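Long-range contact in tryptophan halogenase (Shewanella frigidimarina, PDB 2PYX), which is a flavoprotein that probably uses FAD in monooxygenase-type chemistry to halogenate tryptophan: residues A[343-351]-A[368-376]. Residues are numbered along the deposited sequence; the frame is centred on the assembly and turned at random. Where two conformers were deposited one is given.
Sequences WQNNCIAIG and IEWTASTLA
Ile368 and Gly351 open the contact between helix 363-377 and the segment that leaves strand 347-349, in the mixed, mostly parallel sheet of a Rossmann-type domain that probably binds FAD. The 368-376 part of the helix packs against the sheet, its axis running 151° from the strand direction. Ile368 lays CG1 against Gly351 CA at 3.6 Å. Gly351 suits this place because, at its positive phi, a CB would press on the preceding carbonyl oxygen and meet the methyl end of Ile368. Ile368 CG2 lies 4.0 Å from Ile350 CG2, and its side chain touches Ala18, a predicted FAD-binding residue.

One turn on, Thr371 serves two environments. With OG1 beside the backbone N (chi1 -46°) and CG2 anti to it, the methyl faces the strand, 3.6 Å from Ile350 CG1, and meets CD1 of Ile348 in one of that residue's two conformers. The hydroxyl turns back to bond the carbonyl oxygen of Leu367. It also accepts a hydrogen bond from a single water, 2.8 Å from OG1, that gives its other one to Ala349 O at 2.9 Å, linking helix and strand. Ala372 is small enough for Ile350 CD1 to reach its backbone N at 4.0 Å, while Thr22 and Leu25 of helix 16-31 touch its methyl. An alanine in place of Ile350 would probably open a gap beside the Thr371 methyl and strip Ile368 and Ala372 of the branches that touch them.

Leu375, another turn along, spreads its branched end over two residues, a shape suited to bridging unequal neighbours. In that same conformer, Ile348 CG2 lies 4.1 Å from Leu375 CD2, and Leu375 also touches Ile226 on the adjacent strand. The other methyl, CD1, meets the six-membered ring of Trp343 obliquely, 3.8 Å from CH2.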
loop_
_atom_site.group_PDB
_atom_site.type_symbol
_atom_site.label_atom_id
_atom_site.label_comp_id
_atom_site.label_asym_id
_atom_site.label_seq_id
_atom_site.Cartn_x
_atom_site.Cartn_y
_atom_site.Cartn_z
ATOM N N TRP A 343 -17.765 7.146 3.538
ATOM C CA TRP A 343 -18.312 8.500 3.567
ATOM C C TRP A 343 -19.796 8.428 3.977
ATOM O O TRP A 343 -20.595 7.815 3.292
ATOM C CB TRP A 343 -18.160 9.163 2.205
ATOM C CG TRP A 343 -18.431 10.632 2.130
ATOM C CD1 TRP A 343 -19.213 11.383 2.960
ATOM C CD2 TRP A 343 -17.919 11.516 1.122
ATOM N NE1 TRP A 343 -19.206 12.712 2.527
ATOM C CE2 TRP A 343 -18.431 12.817 1.405
ATOM C CE3 TRP A 343 -17.091 11.337 -0.002
ATOM C CZ2 TRP A 343 -18.127 13.902 0.621
ATOM C CZ3 TRP A 343 -16.779 12.413 -0.771
ATOM C CH2 TRP A 343 -17.306 13.694 -0.460
ATOM N N GLN A 344 -20.111 8.974 5.152
ATOM C CA GLN A 344 -21.477 8.973 5.682
ATOM C C GLN A 344 -21.775 10.406 6.116
ATOM O O GLN A 344 -20.986 11.006 6.845
ATOM C CB GLN A 344 -21.563 8.027 6.893
ATOM C CG GLN A 344 -22.932 7.968 7.561
ATOM C CD GLN A 344 -23.978 7.393 6.634
ATOM O OE1 GLN A 344 -23.857 6.255 6.139
ATOM N NE2 GLN A 344 -25.025 8.175 6.373
ATOM N N ASN A 345 -22.927 10.919 5.701
ATOM C CA ASN A 345 -23.275 12.305 5.937
ATOM C C ASN A 345 -22.089 13.153 5.438
ATOM O O ASN A 345 -21.693 13.053 4.260
ATOM C CB ASN A 345 -23.637 12.502 7.417
ATOM C CG ASN A 345 -24.963 11.883 7.784
ATOM O OD1 ASN A 345 -25.078 10.666 7.924
ATOM N ND2 ASN A 345 -25.987 12.719 7.901
ATOM N N ASN A 346 -21.533 13.987 6.307
ATOM C CA ASN A 346 -20.426 14.901 5.952
ATOM C C ASN A 346 -19.115 14.487 6.572
ATOM O O ASN A 346 -18.265 15.321 6.897
ATOM C CB ASN A 346 -20.751 16.355 6.327
ATOM C CG ASN A 346 -20.942 16.555 7.791
ATOM O OD1 ASN A 346 -21.300 15.638 8.559
ATOM N ND2 ASN A 346 -20.687 17.808 8.238
ATOM N N CYS A 347 -18.940 13.168 6.710
ATOM C CA CYS A 347 -17.768 12.580 7.329
ATOM C C CYS A 347 -17.180 11.521 6.402
ATOM O O CYS A 347 -17.882 10.601 5.970
ATOM C CB CYS A 347 -18.102 11.941 8.681
ATOM S SG CYS A 347 -16.683 11.127 9.489
ATOM N N ILE A 348 -15.890 11.660 6.118
ATOM C CA ILE A 348 -15.178 10.636 5.353
ATOM C C ILE A 348 -13.999 10.108 6.174
ATOM O O ILE A 348 -13.236 10.854 6.774
ATOM C CB ILE A 348 -14.801 11.167 3.946
ATOM C CG1 ILE A 348 -14.262 10.047 3.044
ATOM C CG2 ILE A 348 -13.863 12.364 4.022
ATOM C CD1 ILE A 348 -13.954 10.503 1.620
ATOM N N ALA A 349 -13.866 8.779 6.205
ATOM C CA ALA A 349 -12.816 8.124 6.958
ATOM C C ALA A 349 -11.627 7.834 6.036
ATOM O O ALA A 349 -11.791 7.307 4.924
ATOM C CB ALA A 349 -13.297 6.846 7.609
ATOM N N ILE A 350 -10.435 8.157 6.517
ATOM C CA ILE A 350 -9.210 7.942 5.757
ATOM C C ILE A 350 -8.179 7.268 6.679
ATOM O O ILE A 350 -7.978 7.702 7.834
ATOM C CB ILE A 350 -8.673 9.258 5.141
ATOM C CG1 ILE A 350 -9.758 9.883 4.247
ATOM C CG2 ILE A 350 -7.365 9.054 4.402
ATOM C CD1 ILE A 350 -9.372 11.114 3.451
ATOM N N GLY A 351 -7.558 6.214 6.175
ATOM C CA GLY A 351 -6.667 5.404 6.958
ATOM C C GLY A 351 -7.411 4.308 7.696
ATOM O O GLY A 351 -8.439 3.794 7.193
ATOM N N ILE A 368 -5.039 5.455 1.708
ATOM C CA ILE A 368 -4.992 6.829 2.162
ATOM C C ILE A 368 -4.860 7.784 0.950
ATOM O O ILE A 368 -5.609 8.779 0.798
ATOM C CB ILE A 368 -3.863 7.032 3.194
ATOM C CG1 ILE A 368 -4.268 6.416 4.530
ATOM C CG2 ILE A 368 -3.545 8.497 3.361
ATOM C CD1 ILE A 368 -3.074 6.205 5.480
ATOM N N GLU A 369 -3.893 7.500 0.078
ATOM C CA GLU A 369 -3.668 8.340 -1.104
ATOM C C GLU A 369 -4.916 8.351 -1.986
ATOM O O GLU A 369 -5.274 9.387 -2.500
ATOM C CB GLU A 369 -2.509 7.777 -1.910
ATOM C CG GLU A 369 -1.126 7.805 -1.295
ATOM C CD GLU A 369 -0.169 7.181 -2.300
ATOM O OE1 GLU A 369 0.290 7.902 -3.184
ATOM O OE2 GLU A 369 0.066 5.952 -2.246
ATOM N N TRP A 370 -5.528 7.190 -2.212
ATOM C CA TRP A 370 -6.700 7.126 -3.073
ATOM C C TRP A 370 -7.811 7.977 -2.468
ATOM O O TRP A 370 -8.433 8.775 -3.149
ATOM C CB TRP A 370 -7.203 5.668 -3.297
ATOM C CG TRP A 370 -8.505 5.719 -3.981
ATOM C CD1 TRP A 370 -8.719 5.967 -5.328
ATOM C CD2 TRP A 370 -9.806 5.657 -3.381
ATOM N NE1 TRP A 370 -10.060 6.039 -5.581
ATOM C CE2 TRP A 370 -10.760 5.846 -4.417
ATOM C CE3 TRP A 370 -10.274 5.428 -2.090
ATOM C CZ2 TRP A 370 -12.129 5.879 -4.166
ATOM C CZ3 TRP A 370 -11.636 5.425 -1.863
ATOM C CH2 TRP A 370 -12.551 5.660 -2.897
ATOM N N THR A 371 -8.083 7.790 -1.182
ATOM C CA THR A 371 -9.240 8.438 -0.619
ATOM C C THR A 371 -9.045 9.974 -0.591
ATOM O O THR A 371 -9.936 10.759 -0.949
ATOM C CB THR A 371 -9.571 7.937 0.800
ATOM O OG1 THR A 371 -9.516 6.502 0.874
ATOM C CG2 THR A 371 -10.971 8.399 1.173
ATOM N N ALA A 372 -7.859 10.408 -0.162
ATOM C CA ALA A 372 -7.548 11.825 -0.069
ATOM C C ALA A 372 -7.515 12.479 -1.448
ATOM O O ALA A 372 -8.034 13.577 -1.633
ATOM C CB ALA A 372 -6.223 12.032 0.666
ATOM N N SER A 373 -6.863 11.818 -2.394
ATOM C CA SER A 373 -6.795 12.379 -3.744
ATOM C C SER A 373 -8.200 12.445 -4.381
ATOM O O SER A 373 -8.522 13.402 -5.077
ATOM C CB SER A 373 -5.819 11.608 -4.653
ATOM O OG SER A 373 -6.215 10.262 -4.862
ATOM N N THR A 374 -9.017 11.426 -4.141
ATOM C CA THR A 374 -10.373 11.406 -4.659
ATOM C C THR A 374 -11.176 12.532 -4.071
ATOM O O THR A 374 -11.884 13.228 -4.793
ATOM C CB THR A 374 -11.022 10.039 -4.367
ATOM O OG1 THR A 374 -10.268 9.057 -5.089
ATOM C CG2 THR A 374 -12.430 10.003 -4.829
ATOM N N LEU A 375 -11.082 12.733 -2.766
ATOM C CA LEU A 375 -11.813 13.843 -2.149
ATOM C C LEU A 375 -11.336 15.171 -2.718
ATOM O O LEU A 375 -12.148 16.046 -3.026
ATOM C CB LEU A 375 -11.597 13.813 -0.638
ATOM C CG LEU A 375 -12.186 15.000 0.105
ATOM C CD1 LEU A 375 -13.722 15.044 -0.075
ATOM C CD2 LEU A 375 -11.804 14.939 1.560
ATOM N N ALA A 376 -10.032 15.344 -2.876
ATOM C CA ALA A 376 -9.513 16.578 -3.424
ATOM C C ALA A 376 -10.013 16.816 -4.854
ATOM O O ALA A 376 -10.312 17.964 -5.242
ATOM C CB ALA A 376 -7.990 16.562 -3.390
HETATM O O HOH W 1 -10.748 5.357 3.091
#